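PDB 6A41: dehalogenase, which probably removes halide from vicinal haloalcohols with epoxide formation, as a halohydrin dehalogenase-like member of the short-chain dehydrogenase/reductase superfamily. Local coordinates for residues Y86-A91 with A144-Y149. Sequence-based numbering, arbitrary orientation.
Sequences YPALKA and ANYAPY
A88 presses its methyl group onto one face of the buried Y149 ring, the enclosed end of the contact. Its CB lies 3.8 Å from the centroid of the Y149 ring and 14° off the normal, a CH-pi contact shifted toward CG and CD1. Y149 CG is anti to the backbone N (chi1 175°), so it leaves the first turn of helix 147-158 toward A88. At the ring edge, Y86 O lies 3.6 Å from Y149 CE1; the same carbonyl accepts a hydrogen bond from Y187 OH.

Further along the loop, K90 CA sits over a face of the Y146 ring, 4.0 Å from its centroid. The approach is comparably close, but this is the solvent side: the Y146 ring is partly exposed, and the exposed K90 chain crosses it obliquely, its CB 3.6 Å from Y146 OH.

The single direct hydrogen bond between the segments runs from A91 N to N145 O (2.7 Å, 167° at the hydrogen). Two waters add bridged polar links. One donates to L89 O at 2.6 Å and accepts from Y149 N; the other similarly joins A91 O to A147 N, so first-turn amides reach loop carbonyls through water.

Y149 OH hydrogen-bonds R153 NE, and this Tyr-x-x-x-Arg spacing is consistent with the Ser-Tyr-Arg triad of halohydrin dehalogenases. Y149 is thus probably the active-site tyrosine, its ring packed on one face by A88 CB, with Y86 O at its edge, and its hydroxyl engaging arginine rather than this loop.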
loop_
_atom_site.group_PDB
_atom_site.type_symbol
_atom_site.label_atom_id
_atom_site.label_comp_id
_atom_site.label_asym_id
_atom_site.label_seq_id
_atom_site.Cartn_x
_atom_site.Cartn_y
_atom_site.Cartn_z
ATOM N N TYR A 86 16.737 -12.252 12.624
ATOM C CA TYR A 86 16.779 -12.205 14.086
ATOM C C TYR A 86 15.472 -12.855 14.613
ATOM O O TYR A 86 14.442 -12.768 13.907
ATOM C CB TYR A 86 16.888 -10.713 14.557
ATOM C CG TYR A 86 17.015 -10.500 16.049
ATOM C CD1 TYR A 86 18.233 -10.603 16.718
ATOM C CD2 TYR A 86 15.876 -10.304 16.824
ATOM C CE1 TYR A 86 18.336 -10.476 18.124
ATOM C CE2 TYR A 86 15.943 -10.131 18.218
ATOM C CZ TYR A 86 17.173 -10.196 18.844
ATOM O OH TYR A 86 17.160 -10.050 20.194
ATOM N N PRO A 87 15.498 -13.520 15.779
ATOM C CA PRO A 87 14.284 -14.223 16.222
ATOM C C PRO A 87 13.086 -13.294 16.399
ATOM O O PRO A 87 13.276 -12.126 16.768
ATOM C CB PRO A 87 14.659 -14.857 17.553
ATOM C CG PRO A 87 16.143 -14.922 17.529
ATOM C CD PRO A 87 16.656 -13.812 16.658
ATOM N N ALA A 88 11.897 -13.784 16.044
ATOM C CA ALA A 88 10.712 -13.063 16.297
ATOM C C ALA A 88 10.357 -13.413 17.757
ATOM O O ALA A 88 9.774 -14.476 18.012
ATOM C CB ALA A 88 9.645 -13.511 15.351
ATOM N N LEU A 89 10.745 -12.558 18.703
ATOM C CA LEU A 89 10.418 -12.801 20.113
ATOM C C LEU A 89 9.045 -12.351 20.476
ATOM O O LEU A 89 8.602 -11.214 20.139
ATOM C CB LEU A 89 11.391 -12.055 21.019
ATOM C CG LEU A 89 12.858 -12.283 20.694
ATOM C CD1 LEU A 89 13.831 -11.306 21.452
ATOM C CD2 LEU A 89 13.202 -13.725 21.035
ATOM N N LYS A 90 8.320 -13.221 21.184
ATOM C CA LYS A 90 6.982 -12.839 21.696
ATOM C C LYS A 90 7.301 -11.784 22.690
ATOM O O LYS A 90 8.048 -12.009 23.640
ATOM C CB LYS A 90 6.206 -14.005 22.344
ATOM C CG LYS A 90 4.734 -13.669 22.655
ATOM C CD LYS A 90 3.833 -14.879 23.028
ATOM C CE LYS A 90 2.370 -14.396 23.112
ATOM N NZ LYS A 90 2.175 -13.626 24.389
ATOM N N ALA A 91 6.756 -10.595 22.494
ATOM C CA ALA A 91 7.116 -9.422 23.266
ATOM C C ALA A 91 5.943 -8.464 23.419
ATOM O O ALA A 91 5.967 -7.370 22.770
ATOM C CB ALA A 91 8.286 -8.697 22.607
ATOM N N ALA A 144 0.063 -8.903 16.519
ATOM C CA ALA A 144 -0.046 -8.581 17.957
ATOM C C ALA A 144 1.057 -9.331 18.718
ATOM O O ALA A 144 1.367 -10.490 18.390
ATOM C CB ALA A 144 -1.391 -8.912 18.517
ATOM N N ASN A 145 1.638 -8.642 19.700
ATOM C CA ASN A 145 2.676 -9.229 20.565
ATOM C C ASN A 145 4.044 -9.461 19.915
ATOM O O ASN A 145 4.959 -9.981 20.588
ATOM C CB ASN A 145 2.169 -10.479 21.354
ATOM C CG ASN A 145 0.850 -10.212 22.006
ATOM O OD1 ASN A 145 0.747 -9.260 22.710
ATOM N ND2 ASN A 145 -0.182 -11.089 21.793
ATOM N N TYR A 146 4.252 -8.975 18.679
ATOM C CA TYR A 146 5.526 -9.099 18.083
ATOM C C TYR A 146 5.975 -7.769 17.495
ATOM O O TYR A 146 6.658 -7.755 16.509
ATOM C CB TYR A 146 5.551 -10.146 16.985
ATOM C CG TYR A 146 5.390 -11.534 17.568
ATOM C CD1 TYR A 146 4.134 -11.989 17.963
ATOM C CD2 TYR A 146 6.457 -12.317 17.772
ATOM C CE1 TYR A 146 3.923 -13.263 18.508
ATOM C CE2 TYR A 146 6.303 -13.582 18.288
ATOM C CZ TYR A 146 5.016 -14.043 18.636
ATOM O OH TYR A 146 4.896 -15.271 19.253
ATOM N N ALA A 147 5.486 -6.664 18.050
ATOM C CA ALA A 147 5.698 -5.431 17.379
ATOM C C ALA A 147 7.154 -5.043 17.201
ATOM O O ALA A 147 7.521 -4.434 16.211
ATOM C CB ALA A 147 4.962 -4.342 18.133
ATOM N N PRO A 148 8.005 -5.327 18.203
ATOM C CA PRO A 148 9.469 -5.056 17.939
ATOM C C PRO A 148 10.048 -5.775 16.708
ATOM O O PRO A 148 10.732 -5.101 15.893
ATOM C CB PRO A 148 10.151 -5.462 19.233
ATOM C CG PRO A 148 9.045 -5.230 20.261
ATOM C CD PRO A 148 7.869 -5.923 19.536
ATOM N N TYR A 149 9.730 -7.041 16.574
ATOM C CA TYR A 149 10.133 -7.789 15.410
ATOM C C TYR A 149 9.575 -7.136 14.107
ATOM O O TYR A 149 10.295 -6.947 13.104
ATOM C CB TYR A 149 9.641 -9.221 15.502
ATOM C CG TYR A 149 9.964 -9.980 14.234
ATOM C CD1 TYR A 149 11.241 -10.447 13.953
ATOM C CD2 TYR A 149 9.014 -10.167 13.247
ATOM C CE1 TYR A 149 11.506 -11.119 12.745
ATOM C CE2 TYR A 149 9.348 -10.813 12.065
ATOM C CZ TYR A 149 10.579 -11.294 11.860
ATOM O OH TYR A 149 10.859 -11.918 10.643
HETATM O O HOH W 1 9.639 -8.972 19.181
HETATM O O HOH W 2 4.485 -6.267 20.774
#